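Local atomic coordinates of protein LRIM1 (Anopheles gambiae, PDB entry 3O53), a protein that forms a heterodimeric complex with the leucine-rich repeat protein APL1C that regulates complement-like immunity in the mosquito. Residues F205-V216 with E230-N238; V92-S100 with I111-G119. All coordinates share one frame; numbering follows the deposited sequence.

Contact 1: F205-V216 with E230-N238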
ATOM      1  N   PHE A 205       7.364  -2.697  18.763  1.00 23.60           N
ATOM      2  CA  PHE A 205       8.183  -3.913  18.770  1.00 25.94           C
ATOM      3  C   PHE A 205       8.372  -4.431  17.347  1.00 30.07           C
ATOM      4  O   PHE A 205       7.404  -4.717  16.651  1.00 28.35           O
ATOM      5  CB  PHE A 205       7.515  -4.999  19.629  1.00 27.94           C
ATOM      6  CG  PHE A 205       8.313  -6.276  19.741  1.00 40.96           C
ATOM      7  CD1 PHE A 205       9.693  -6.243  19.895  1.00 43.23           C
ATOM      8  CD2 PHE A 205       7.677  -7.512  19.729  1.00 45.32           C
ATOM      9  CE1 PHE A 205      10.427  -7.422  20.016  1.00 36.74           C
ATOM     10  CE2 PHE A 205       8.405  -8.692  19.854  1.00 45.26           C
ATOM     11  CZ  PHE A 205       9.786  -8.641  19.994  1.00 41.78           C
ATOM     12  N   MET A 206       9.620  -4.537  16.910  1.00 29.57           N
ATOM     13  CA  MET A 206       9.907  -5.123  15.612  1.00 27.79           C
ATOM     14  C   MET A 206      10.106  -6.618  15.827  1.00 31.58           C
ATOM     15  O   MET A 206      11.220  -7.080  16.070  1.00 30.38           O
ATOM     16  CB  MET A 206      11.151  -4.467  14.997  1.00 27.88           C
ATOM     17  CG  MET A 206      11.512  -4.969  13.616  1.00 27.85           C
ATOM     18  SD  MET A 206      12.891  -4.023  12.930  1.00 30.81           S
ATOM     19  CE  MET A 206      13.038  -4.743  11.287  1.00 31.35           C
ATOM     20  N   GLY A 207       9.012  -7.372  15.757  1.00 30.99           N
ATOM     21  CA  GLY A 207       8.997  -8.743  16.244  1.00 28.68           C
ATOM     22  C   GLY A 207       9.348  -9.793  15.206  1.00 33.67           C
ATOM     23  O   GLY A 207       9.791  -9.458  14.114  1.00 28.77           O
ATOM     24  N   PRO A 208       9.147 -11.076  15.550  1.00 37.19           N
ATOM     25  CA  PRO A 208       9.501 -12.236  14.713  1.00 40.52           C
ATOM     26  C   PRO A 208       8.756 -12.269  13.389  1.00 32.56           C
ATOM     27  O   PRO A 208       9.211 -12.896  12.440  1.00 33.09           O
ATOM     28  CB  PRO A 208       9.086 -13.438  15.574  1.00 44.13           C
ATOM     29  CG  PRO A 208       9.074 -12.918  16.964  1.00 52.25           C
ATOM     30  CD  PRO A 208       8.624 -11.491  16.864  1.00 42.79           C
ATOM     31  N   GLU A 209       7.613 -11.599  13.341  1.00 27.97           N
ATOM     32  CA  GLU A 209       6.847 -11.465  12.111  1.00 31.20           C
ATOM     33  C   GLU A 209       7.709 -10.891  10.982  1.00 36.00           C
ATOM     34  O   GLU A 209       7.441 -11.126   9.803  1.00 29.68           O
ATOM     35  CB  GLU A 209       5.633 -10.563  12.351  1.00 34.93           C
ATOM     36  CG  GLU A 209       5.979  -9.142  12.794  1.00 32.92           C
ATOM     37  CD  GLU A 209       6.139  -8.984  14.310  1.00 42.22           C
ATOM     38  OE1 GLU A 209       6.107 -10.000  15.042  1.00 38.34           O
ATOM     39  OE2 GLU A 209       6.281  -7.823  14.767  1.00 36.31           O
ATOM     40  N   PHE A 210       8.747 -10.143  11.337  1.00 29.10           N
ATOM     41  CA  PHE A 210       9.560  -9.480  10.325  1.00 31.11           C
ATOM     42  C   PHE A 210      10.522 -10.430   9.609  1.00 32.35           C
ATOM     43  O   PHE A 210      11.196 -10.042   8.656  1.00 32.21           O
ATOM     44  CB  PHE A 210      10.266  -8.252  10.916  1.00 24.61           C
ATOM     45  CG  PHE A 210       9.354  -7.059  11.026  1.00 26.79           C
ATOM     46  CD1 PHE A 210       9.183  -6.194   9.950  1.00 28.72           C
ATOM     47  CD2 PHE A 210       8.620  -6.835  12.183  1.00 29.08           C
ATOM     48  CE1 PHE A 210       8.316  -5.098  10.037  1.00 27.65           C
ATOM     49  CE2 PHE A 210       7.755  -5.748  12.280  1.00 22.22           C
ATOM     50  CZ  PHE A 210       7.597  -4.880  11.201  1.00 23.78           C
ATOM     51  N   GLN A 211      10.564 -11.685  10.030  1.00 29.28           N
ATOM     52  CA  GLN A 211      11.268 -12.677   9.227  1.00 38.14           C
ATOM     53  C   GLN A 211      10.520 -12.812   7.897  1.00 38.82           C
ATOM     54  O   GLN A 211      11.098 -13.215   6.891  1.00 36.65           O
ATOM     55  CB  GLN A 211      11.377 -14.025   9.942  1.00 50.06           C
ATOM     56  CG  GLN A 211      12.481 -14.928   9.369  1.00 67.45           C
ATOM     57  CD  GLN A 211      13.867 -14.272   9.383  1.00 60.96           C
ATOM     58  OE1 GLN A 211      14.145 -13.400  10.202  1.00 47.53           O
ATOM     59  NE2 GLN A 211      14.740 -14.701   8.471  1.00 56.84           N
ATOM     60  N   SER A 212       9.236 -12.448   7.896  1.00 30.83           N
ATOM     61  CA  SER A 212       8.458 -12.393   6.657  1.00 35.12           C
ATOM     62  C   SER A 212       9.121 -11.486   5.626  1.00 32.54           C
ATOM     63  O   SER A 212       8.890 -11.628   4.436  1.00 35.32           O
ATOM     64  CB  SER A 212       7.044 -11.876   6.924  1.00 33.66           C
ATOM     65  OG  SER A 212       6.310 -12.783   7.722  1.00 34.16           O
ATOM     66  N   ALA A 213       9.941 -10.550   6.087  1.00 33.18           N
ATOM     67  CA  ALA A 213      10.621  -9.627   5.180  1.00 33.81           C
ATOM     68  C   ALA A 213      12.137  -9.827   5.150  1.00 34.47           C
ATOM     69  O   ALA A 213      12.871  -8.921   4.745  1.00 33.42           O
ATOM     70  CB  ALA A 213      10.289  -8.181   5.563  1.00 26.28           C
ATOM     71  N   ALA A 214      12.604 -11.003   5.564  1.00 28.38           N
ATOM     72  CA  ALA A 214      14.045 -11.276   5.637  1.00 35.22           C
ATOM     73  C   ALA A 214      14.784 -11.019   4.322  1.00 34.04           C
ATOM     74  O   ALA A 214      15.974 -10.712   4.328  1.00 36.07           O
ATOM     75  CB  ALA A 214      14.302 -12.711   6.092  1.00 35.61           C
ATOM     76  N   GLY A 215      14.083 -11.146   3.201  1.00 34.47           N
ATOM     77  CA  GLY A 215      14.721 -11.095   1.893  1.00 37.93           C
ATOM     78  C   GLY A 215      14.650  -9.761   1.162  1.00 38.37           C
ATOM     79  O   GLY A 215      15.097  -9.661   0.025  1.00 31.26           O
ATOM     80  N   VAL A 216      14.108  -8.731   1.804  1.00 32.60           N
ATOM     81  CA  VAL A 216      13.899  -7.451   1.126  1.00 32.01           C
ATOM     82  C   VAL A 216      15.197  -6.728   0.804  1.00 34.53           C
ATOM     83  O   VAL A 216      16.230  -6.967   1.424  1.00 32.98           O
ATOM     84  CB  VAL A 216      13.030  -6.484   1.966  1.00 28.23           C
ATOM     85  CG1 VAL A 216      11.624  -7.036   2.116  1.00 30.77           C
ATOM     86  CG2 VAL A 216      13.675  -6.245   3.325  1.00 27.02           C
ATOM     87  N   GLU A 230      13.348  -8.006  17.763  1.00 30.60           N
ATOM     88  CA  GLU A 230      13.505  -9.442  17.987  1.00 34.67           C
ATOM     89  C   GLU A 230      14.917  -9.855  17.580  1.00 37.10           C
ATOM     90  O   GLU A 230      15.303  -9.691  16.424  1.00 34.14           O
ATOM     91  CB  GLU A 230      12.460 -10.219  17.175  1.00 31.73           C
ATOM     92  CG  GLU A 230      12.693 -11.721  17.124  1.00 40.54           C
ATOM     93  CD  GLU A 230      12.741 -12.346  18.512  1.00 50.55           C
ATOM     94  OE1 GLU A 230      11.744 -12.231  19.254  1.00 58.30           O
ATOM     95  OE2 GLU A 230      13.775 -12.946  18.858  1.00 46.65           O
ATOM     96  N   LYS A 231      15.688 -10.381  18.529  1.00 33.75           N
ATOM     97  CA  LYS A 231      17.097 -10.680  18.284  1.00 33.18           C
ATOM     98  C   LYS A 231      17.289 -11.819  17.279  1.00 35.23           C
ATOM     99  O   LYS A 231      18.354 -11.957  16.692  1.00 35.52           O
ATOM    100  CB  LYS A 231      17.803 -11.029  19.601  1.00 45.64           C
ATOM    101  CG  LYS A 231      17.254 -12.271  20.294  1.00 66.01           C
ATOM    102  CD  LYS A 231      17.937 -12.525  21.632  1.00 78.76           C
ATOM    103  CE  LYS A 231      19.439 -12.678  21.466  1.00 91.69           C
ATOM    104  NZ  LYS A 231      20.103 -13.115  22.722  1.00101.29           N
ATOM    105  N   ALA A 232      16.258 -12.630  17.075  1.00 43.25           N
ATOM    106  CA  ALA A 232      16.372 -13.786  16.189  1.00 48.00           C
ATOM    107  C   ALA A 232      16.219 -13.413  14.711  1.00 43.24           C
ATOM    108  O   ALA A 232      16.441 -14.238  13.835  1.00 40.87           O
ATOM    109  CB  ALA A 232      15.341 -14.848  16.575  1.00 46.64           C
ATOM    110  N   LEU A 233      15.833 -12.174  14.435  1.00 39.97           N
ATOM    111  CA  LEU A 233      15.640 -11.739  13.060  1.00 35.22           C
ATOM    112  C   LEU A 233      16.956 -11.801  12.285  1.00 36.63           C
ATOM    113  O   LEU A 233      18.007 -11.451  12.810  1.00 33.21           O
ATOM    114  CB  LEU A 233      15.101 -10.303  13.029  1.00 27.28           C
ATOM    115  CG  LEU A 233      13.645 -10.072  13.437  1.00 30.51           C
ATOM    116  CD1 LEU A 233      13.345  -8.574  13.433  1.00 27.95           C
ATOM    117  CD2 LEU A 233      12.688 -10.822  12.496  1.00 32.57           C
ATOM    118  N   ARG A 234      16.884 -12.244  11.036  1.00 31.46           N
ATOM    119  CA  ARG A 234      18.034 -12.260  10.147  1.00 37.52           C
ATOM    120  C   ARG A 234      17.633 -11.705   8.784  1.00 42.52           C
ATOM    121  O   ARG A 234      16.600 -12.077   8.237  1.00 48.51           O
ATOM    122  CB  ARG A 234      18.544 -13.693   9.966  1.00 44.53           C
ATOM    123  CG  ARG A 234      18.965 -14.382  11.248  1.00 43.90           C
ATOM    124  CD  ARG A 234      20.288 -13.854  11.782  1.00 45.00           C
ATOM    125  NE  ARG A 234      20.722 -14.616  12.950  1.00 44.84           N
ATOM    126  CZ  ARG A 234      20.365 -14.342  14.203  1.00 56.71           C
ATOM    127  NH1 ARG A 234      19.574 -13.311  14.471  1.00 49.96           N
ATOM    128  NH2 ARG A 234      20.802 -15.098  15.197  1.00 57.93           N
ATOM    129  N   PHE A 235      18.444 -10.812   8.235  1.00 33.92           N
ATOM    130  CA  PHE A 235      18.220 -10.349   6.874  1.00 35.04           C
ATOM    131  C   PHE A 235      19.251 -10.952   5.928  1.00 47.91           C
ATOM    132  O   PHE A 235      20.193 -11.598   6.367  1.00 64.48           O
ATOM    133  CB  PHE A 235      18.216  -8.820   6.828  1.00 28.44           C
ATOM    134  CG  PHE A 235      17.012  -8.220   7.506  1.00 32.06           C
ATOM    135  CD1 PHE A 235      15.862  -7.950   6.785  1.00 31.22           C
ATOM    136  CD2 PHE A 235      17.016  -7.980   8.875  1.00 32.22           C
ATOM    137  CE1 PHE A 235      14.739  -7.421   7.407  1.00 32.41           C
ATOM    138  CE2 PHE A 235      15.890  -7.453   9.506  1.00 27.92           C
ATOM    139  CZ  PHE A 235      14.754  -7.172   8.768  1.00 27.21           C
ATOM    140  N   SER A 236      19.050 -10.743   4.633  1.00 40.19           N
ATOM    141  CA  SER A 236      19.872 -11.353   3.601  1.00 49.97           C
ATOM    142  C   SER A 236      20.832 -10.342   2.995  1.00 49.97           C
ATOM    143  O   SER A 236      20.801  -9.160   3.332  1.00 46.92           O
ATOM    144  CB  SER A 236      18.983 -11.910   2.489  1.00 46.85           C
ATOM    145  OG  SER A 236      18.449 -10.858   1.702  1.00 41.81           O
ATOM    146  N   GLN A 237      21.673 -10.816   2.084  1.00 41.91           N
ATOM    147  CA  GLN A 237      22.625  -9.956   1.392  1.00 43.13           C
ATOM    148  C   GLN A 237      21.939  -9.034   0.391  1.00 44.20           C
ATOM    149  O   GLN A 237      22.573  -8.141  -0.160  1.00 42.52           O
ATOM    150  CB  GLN A 237      23.682 -10.793   0.667  1.00 53.43           C
ATOM    151  CG  GLN A 237      24.984 -10.930   1.435  1.00 64.15           C
ATOM    152  CD  GLN A 237      26.161 -11.234   0.530  1.00 84.88           C
ATOM    153  OE1 GLN A 237      26.056 -11.149  -0.693  1.00 98.31           O
ATOM    154  NE2 GLN A 237      27.291 -11.585   1.130  1.00 82.89           N
ATOM    155  N   ASN A 238      20.653  -9.269   0.140  1.00 46.31           N
ATOM    156  CA  ASN A 238      19.871  -8.406  -0.742  1.00 52.11           C
ATOM    157  C   ASN A 238      19.695  -7.011  -0.163  1.00 42.68           C
ATOM    158  O   ASN A 238      19.515  -6.041  -0.892  1.00 34.69           O
ATOM    159  CB  ASN A 238      18.484  -9.002  -0.976  1.00 56.21           C
ATOM    160  CG  ASN A 238      18.522 -10.243  -1.826  1.00 72.64           C
ATOM    161  OD1 ASN A 238      19.450 -10.444  -2.604  1.00 65.98           O
ATOM    162  ND2 ASN A 238      17.505 -11.086  -1.689  1.00 85.23           N
TER
HETATM  163  O   HOH W   1      13.911 -15.043  12.366  1.00 40.46           O
HETATM  164  O   HOH W   2      17.293  -8.856   3.099  1.00 27.88           O
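The side chains of Phe205 and Glu230 run side by side in the same direction, with ring and carboxylate planes 69° apart. The Glu230 chain bends at its second torsion (chi2 57°) and crosses Pro208 at about a right angle. OE1 of Glu230 meets CG of Pro208 at 3.6 Å. OE2 turns back to its own segment and takes the N-H of Ala232 on its anti lone pair. Leu233 pushes its CD2 methyl against the 3-10 segment 208-212, 3.9 Å from CB of Phe210. Its CD1 methyl meets CG of Met206. These are neighbouring turns of a leucine-rich repeat solenoid, joined on the side away from strands 195-197 and 218-220. Met206 is fully extended and brings CE to the edge of the Phe235 ring, 3.9 Å from CZ. The two side chains come from opposite directions. Phe257 of helix 251-259 touches both Leu233 and Phe235. The Gln211 amide grips the backbone of Arg234 twice. N of Arg234 gives a nearly straight bond (173°) to OE1 of Gln211 at 3.1 Å, in the carbonyl plane on a lone pair. NE2 of Gln211 reaches O of Arg234 at 3.2 Å, a more bent bond.

Contact 2: V92-S100 with I111-G119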
ATOM      1  N   VAL A  92     -15.157   7.970  -4.389  1.00 32.67           N
ATOM      2  CA  VAL A  92     -15.694   6.622  -4.240  1.00 32.80           C
ATOM      3  C   VAL A  92     -15.487   6.079  -2.825  1.00 31.88           C
ATOM      4  O   VAL A  92     -14.427   6.255  -2.236  1.00 29.08           O
ATOM      5  CB  VAL A  92     -15.072   5.660  -5.280  1.00 35.10           C
ATOM      6  CG1 VAL A  92     -15.542   4.239  -5.045  1.00 31.46           C
ATOM      7  CG2 VAL A  92     -15.436   6.121  -6.692  1.00 37.37           C
ATOM      8  N   GLN A  93     -16.516   5.424  -2.290  1.00 29.52           N
ATOM      9  CA  GLN A  93     -16.442   4.790  -0.980  1.00 27.77           C
ATOM     10  C   GLN A  93     -16.296   3.276  -1.088  1.00 30.47           C
ATOM     11  O   GLN A  93     -15.568   2.668  -0.311  1.00 30.26           O
ATOM     12  CB  GLN A  93     -17.685   5.139  -0.152  1.00 32.26           C
ATOM     13  CG  GLN A  93     -17.851   6.633   0.075  1.00 44.41           C
ATOM     14  CD  GLN A  93     -19.042   6.966   0.953  1.00 56.79           C
ATOM     15  OE1 GLN A  93     -20.108   6.377   0.813  1.00 45.21           O
ATOM     16  NE2 GLN A  93     -18.863   7.920   1.860  1.00 71.27           N
ATOM     17  N   GLU A  94     -16.987   2.657  -2.042  1.00 28.04           N
ATOM     18  CA  GLU A  94     -16.870   1.213  -2.213  1.00 29.53           C
ATOM     19  C   GLU A  94     -16.652   0.876  -3.677  1.00 29.09           C
ATOM     20  O   GLU A  94     -17.357   1.357  -4.551  1.00 29.05           O
ATOM     21  CB  GLU A  94     -18.115   0.494  -1.673  1.00 35.55           C
ATOM     22  CG  GLU A  94     -18.447   0.859  -0.236  1.00 47.93           C
ATOM     23  CD  GLU A  94     -19.567   0.005   0.330  1.00 61.89           C
ATOM     24  OE1 GLU A  94     -19.626  -1.197  -0.007  1.00 58.24           O
ATOM     25  OE2 GLU A  94     -20.388   0.536   1.108  1.00 73.85           O
ATOM     26  N   LEU A  95     -15.679   0.022  -3.936  1.00 28.45           N
ATOM     27  CA  LEU A  95     -15.227  -0.234  -5.291  1.00 28.99           C
ATOM     28  C   LEU A  95     -15.252  -1.730  -5.557  1.00 29.70           C
ATOM     29  O   LEU A  95     -14.772  -2.510  -4.742  1.00 30.39           O
ATOM     30  CB  LEU A  95     -13.800   0.322  -5.450  1.00 28.08           C
ATOM     31  CG  LEU A  95     -12.976  -0.016  -6.691  1.00 29.26           C
ATOM     32  CD1 LEU A  95     -13.698   0.478  -7.930  1.00 34.85           C
ATOM     33  CD2 LEU A  95     -11.565   0.604  -6.568  1.00 27.48           C
ATOM     34  N   LEU A  96     -15.815  -2.129  -6.695  1.00 27.09           N
ATOM     35  CA  LEU A  96     -15.804  -3.527  -7.106  1.00 30.44           C
ATOM     36  C   LEU A  96     -15.341  -3.643  -8.553  1.00 34.50           C
ATOM     37  O   LEU A  96     -15.846  -2.949  -9.428  1.00 37.38           O
ATOM     38  CB  LEU A  96     -17.206  -4.137  -6.992  1.00 36.14           C
ATOM     39  CG  LEU A  96     -17.890  -4.020  -5.630  1.00 36.76           C
ATOM     40  CD1 LEU A  96     -18.512  -2.655  -5.477  1.00 30.49           C
ATOM     41  CD2 LEU A  96     -18.949  -5.111  -5.457  1.00 46.64           C
ATOM     42  N   VAL A  97     -14.400  -4.538  -8.813  1.00 32.05           N
ATOM     43  CA  VAL A  97     -13.890  -4.695 -10.163  1.00 37.84           C
ATOM     44  C   VAL A  97     -13.812  -6.169 -10.557  1.00 38.28           C
ATOM     45  O   VAL A  97     -13.970  -7.056  -9.715  1.00 31.81           O
ATOM     46  CB  VAL A  97     -12.532  -3.975 -10.323  1.00 36.47           C
ATOM     47  CG1 VAL A  97     -12.687  -2.518  -9.909  1.00 33.51           C
ATOM     48  CG2 VAL A  97     -11.457  -4.649  -9.491  1.00 29.18           C
ATOM     49  N   GLY A  98     -13.580  -6.413 -11.845  1.00 43.16           N
ATOM     50  CA  GLY A  98     -13.743  -7.728 -12.438  1.00 44.22           C
ATOM     51  C   GLY A  98     -12.500  -8.593 -12.483  1.00 49.88           C
ATOM     52  O   GLY A  98     -11.466  -8.241 -11.910  1.00 46.43           O
ATOM     53  N   PRO A  99     -12.590  -9.730 -13.193  1.00 45.42           N
ATOM     54  CA  PRO A  99     -11.588 -10.802 -13.206  1.00 48.88           C
ATOM     55  C   PRO A  99     -10.361 -10.525 -14.077  1.00 47.58           C
ATOM     56  O   PRO A  99      -9.384 -11.263 -13.971  1.00 55.52           O
ATOM     57  CB  PRO A  99     -12.358 -12.001 -13.785  1.00 61.71           C
ATOM     58  CG  PRO A  99     -13.772 -11.522 -14.029  1.00 61.86           C
ATOM     59  CD  PRO A  99     -13.720 -10.041 -14.081  1.00 50.72           C
ATOM     60  N   SER A 100     -10.408  -9.498 -14.922  1.00 40.89           N
ATOM     61  CA  SER A 100      -9.284  -9.188 -15.812  1.00 39.69           C
ATOM     62  C   SER A 100      -8.445  -8.011 -15.331  1.00 38.26           C
ATOM     63  O   SER A 100      -7.493  -7.598 -16.001  1.00 36.75           O
ATOM     64  CB  SER A 100      -9.786  -8.887 -17.228  1.00 45.80           C
ATOM     65  OG  SER A 100     -10.364 -10.036 -17.808  1.00 55.78           O
ATOM     66  N   ILE A 111     -12.290   5.573  -0.193  1.00 28.11           N
ATOM     67  CA  ILE A 111     -12.523   4.132  -0.246  1.00 29.57           C
ATOM     68  C   ILE A 111     -12.337   3.432   1.095  1.00 30.79           C
ATOM     69  O   ILE A 111     -11.312   3.584   1.751  1.00 27.55           O
ATOM     70  CB  ILE A 111     -11.629   3.458  -1.308  1.00 30.10           C
ATOM     71  CG1 ILE A 111     -12.135   3.795  -2.714  1.00 37.31           C
ATOM     72  CG2 ILE A 111     -11.590   1.941  -1.097  1.00 21.83           C
ATOM     73  CD1 ILE A 111     -11.132   3.481  -3.820  1.00 31.27           C
ATOM     74  N   SER A 112     -13.353   2.672   1.500  1.00 27.31           N
ATOM     75  CA  SER A 112     -13.261   1.830   2.677  1.00 24.42           C
ATOM     76  C   SER A 112     -13.479   0.354   2.334  1.00 24.38           C
ATOM     77  O   SER A 112     -13.310  -0.500   3.199  1.00 25.24           O
ATOM     78  CB  SER A 112     -14.260   2.277   3.767  1.00 27.86           C
ATOM     79  OG  SER A 112     -15.598   2.192   3.297  1.00 29.36           O
ATOM     80  N   ARG A 113     -13.838   0.047   1.083  1.00 25.31           N
ATOM     81  CA  ARG A 113     -14.032  -1.343   0.657  1.00 26.18           C
ATOM     82  C   ARG A 113     -13.595  -1.527  -0.802  1.00 27.41           C
ATOM     83  O   ARG A 113     -13.979  -0.751  -1.675  1.00 25.97           O
ATOM     84  CB  ARG A 113     -15.513  -1.792   0.782  1.00 26.46           C
ATOM     85  CG  ARG A 113     -16.183  -1.538   2.133  1.00 27.57           C
ATOM     86  CD  ARG A 113     -15.866  -2.601   3.193  1.00 40.21           C
ATOM     87  NE  ARG A 113     -15.343  -1.963   4.400  1.00 57.87           N
ATOM     88  CZ  ARG A 113     -15.987  -1.809   5.551  1.00 52.74           C
ATOM     89  NH1 ARG A 113     -17.215  -2.273   5.738  1.00 41.02           N
ATOM     90  NH2 ARG A 113     -15.368  -1.197   6.543  1.00 69.15           N
ATOM     91  N   VAL A 114     -12.796  -2.557  -1.058  1.00 24.58           N
ATOM     92  CA  VAL A 114     -12.452  -2.934  -2.425  1.00 29.78           C
ATOM     93  C   VAL A 114     -12.700  -4.426  -2.595  1.00 29.60           C
ATOM     94  O   VAL A 114     -12.403  -5.218  -1.702  1.00 28.91           O
ATOM     95  CB  VAL A 114     -10.975  -2.628  -2.756  1.00 27.52           C
ATOM     96  CG1 VAL A 114     -10.707  -2.824  -4.248  1.00 27.90           C
ATOM     97  CG2 VAL A 114     -10.611  -1.203  -2.342  1.00 26.91           C
ATOM     98  N   SER A 115     -13.243  -4.805  -3.745  1.00 25.02           N
ATOM     99  CA  SER A 115     -13.520  -6.205  -4.041  1.00 28.76           C
ATOM    100  C   SER A 115     -13.050  -6.490  -5.455  1.00 33.05           C
ATOM    101  O   SER A 115     -13.297  -5.691  -6.352  1.00 32.42           O
ATOM    102  CB  SER A 115     -15.025  -6.488  -3.933  1.00 34.88           C
ATOM    103  OG  SER A 115     -15.566  -5.972  -2.722  1.00 37.34           O
ATOM    104  N   CYS A 116     -12.373  -7.617  -5.658  1.00 32.70           N
ATOM    105  CA  CYS A 116     -11.878  -7.991  -6.980  1.00 32.84           C
ATOM    106  C   CYS A 116     -12.287  -9.434  -7.288  1.00 36.65           C
ATOM    107  O   CYS A 116     -11.956 -10.340  -6.533  1.00 45.39           O
ATOM    108  CB  CYS A 116     -10.347  -7.858  -7.027  1.00 31.42           C
ATOM    109  SG  CYS A 116      -9.693  -6.301  -6.367  1.00 38.64           S
ATOM    110  N   SER A 117     -13.017  -9.641  -8.382  1.00 36.43           N
ATOM    111  CA  SER A 117     -13.424 -10.986  -8.800  1.00 47.25           C
ATOM    112  C   SER A 117     -12.217 -11.895  -8.976  1.00 49.17           C
ATOM    113  O   SER A 117     -11.155 -11.449  -9.403  1.00 47.31           O
ATOM    114  CB  SER A 117     -14.182 -10.927 -10.125  1.00 48.81           C
ATOM    115  OG  SER A 117     -15.297 -10.066 -10.037  1.00 50.55           O
ATOM    116  N   ARG A 118     -12.382 -13.174  -8.664  1.00 52.93           N
ATOM    117  CA  ARG A 118     -11.261 -14.104  -8.741  1.00 76.57           C
ATOM    118  C   ARG A 118     -10.632 -14.060 -10.132  1.00 74.10           C
ATOM    119  O   ARG A 118     -11.329 -14.132 -11.146  1.00 70.63           O
ATOM    120  CB  ARG A 118     -11.704 -15.527  -8.384  1.00103.57           C
ATOM    121  CG  ARG A 118     -12.519 -16.229  -9.455  1.00129.03           C
ATOM    122  CD  ARG A 118     -13.086 -17.545  -8.938  1.00148.28           C
ATOM    123  NE  ARG A 118     -14.100 -17.337  -7.906  1.00154.76           N
ATOM    124  CZ  ARG A 118     -15.407 -17.253  -8.138  1.00156.40           C
ATOM    125  NH1 ARG A 118     -15.879 -17.362  -9.374  1.00159.49           N
ATOM    126  NH2 ARG A 118     -16.247 -17.059  -7.131  1.00153.71           N
ATOM    127  N   GLY A 119      -9.312 -13.924 -10.167  1.00 78.99           N
ATOM    128  CA  GLY A 119      -8.579 -13.842 -11.415  1.00 75.67           C
ATOM    129  C   GLY A 119      -7.376 -14.765 -11.400  1.00 79.96           C
ATOM    130  O   GLY A 119      -7.172 -15.515 -10.446  1.00 84.55           O
TER
HETATM  131  O   HOH W   3     -18.154   1.283   3.187  1.00 49.71           O
HETATM  132  O   HOH W   4     -16.011  -3.455  -2.478  1.00 31.46           O
HETATM  133  O   HOH W   5      -9.849  -9.350  -9.830  1.00 43.69           O
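The side chains of Glu94 and Arg113 run side by side, pointing the same way, with carboxylate and guanidinium planes 48° apart. Water 3 sits over one face of the guanidinium, offset toward its rim. This is parallel pairing between successive turns of the leucine-rich repeat solenoid. The two side chains touch through their aliphatic parts, CG of Glu94 to CG of Arg113 at 4.1 Å. Their charged ends do not meet. Bends at chi2 and chi3 bring NE of Arg113 back to O of Ser112, above the plane of that carbonyl. Water 3 links OG of Ser112 to OE2 of Glu94, weakly on the Glu94 side.

Strands 94-97 and 113-116 run 4.7 Å apart at 7°, with strand 73-76 on the other side of 94-97. The backbone bonds pass back and forth: N of Leu95 to O of Arg113, N of Ser115 to O of Leu95, then N of Val97 to O of Ser115. At the corner the chain turns at Gln93, N of Ser112 donates to O of Gln93 at 2.9 Å.

Leu95, Val97, Val114 and Cys116 point to the buried face. Leu95 stands with CG anti to N (chi1 169°) and crosses Ile111 obliquely, CD2 to CD1 at 4.0 Å. Leu104 of strand 103-105 meets both Leu95 and Val114. SG of Cys116 lies 3.9 Å from CG2 of Val97 and is bonded to Cys142, which ties this turn to a later part of the chain. Glu94, Leu96, Arg113 and Ser115 point to the other face, where CG of Leu96 meets CB of Ser115. Beyond the strands, O of Val97 accepts from N of Ser117 at 3.1 Å and, weakly, from OG of Ser117 at 3.3 Å.

In the fold
Both contacts join successive turns of the leucine-rich repeat domain, one part of the longer protein, but share no secondary-structure element. They lie on opposite sides of the chain's centre, nearest atoms about 22 Å apart. Each is partly buried, with a hydrophobic inner side and a polar outer one. Contact 2 is held mainly by regular backbone bonds between parallel strands, and a disulfide adds a covalent tie. Contact 1 pairs a short strand and a 3-10 segment with an irregular loop. Its backbone bonding is sparse, so side-chain amides, one leucine's methyls and an aromatic ring do more joining. Helix 251-259 packs against contact 1; strand 73-76 extends the sheet of contact 2 on one side.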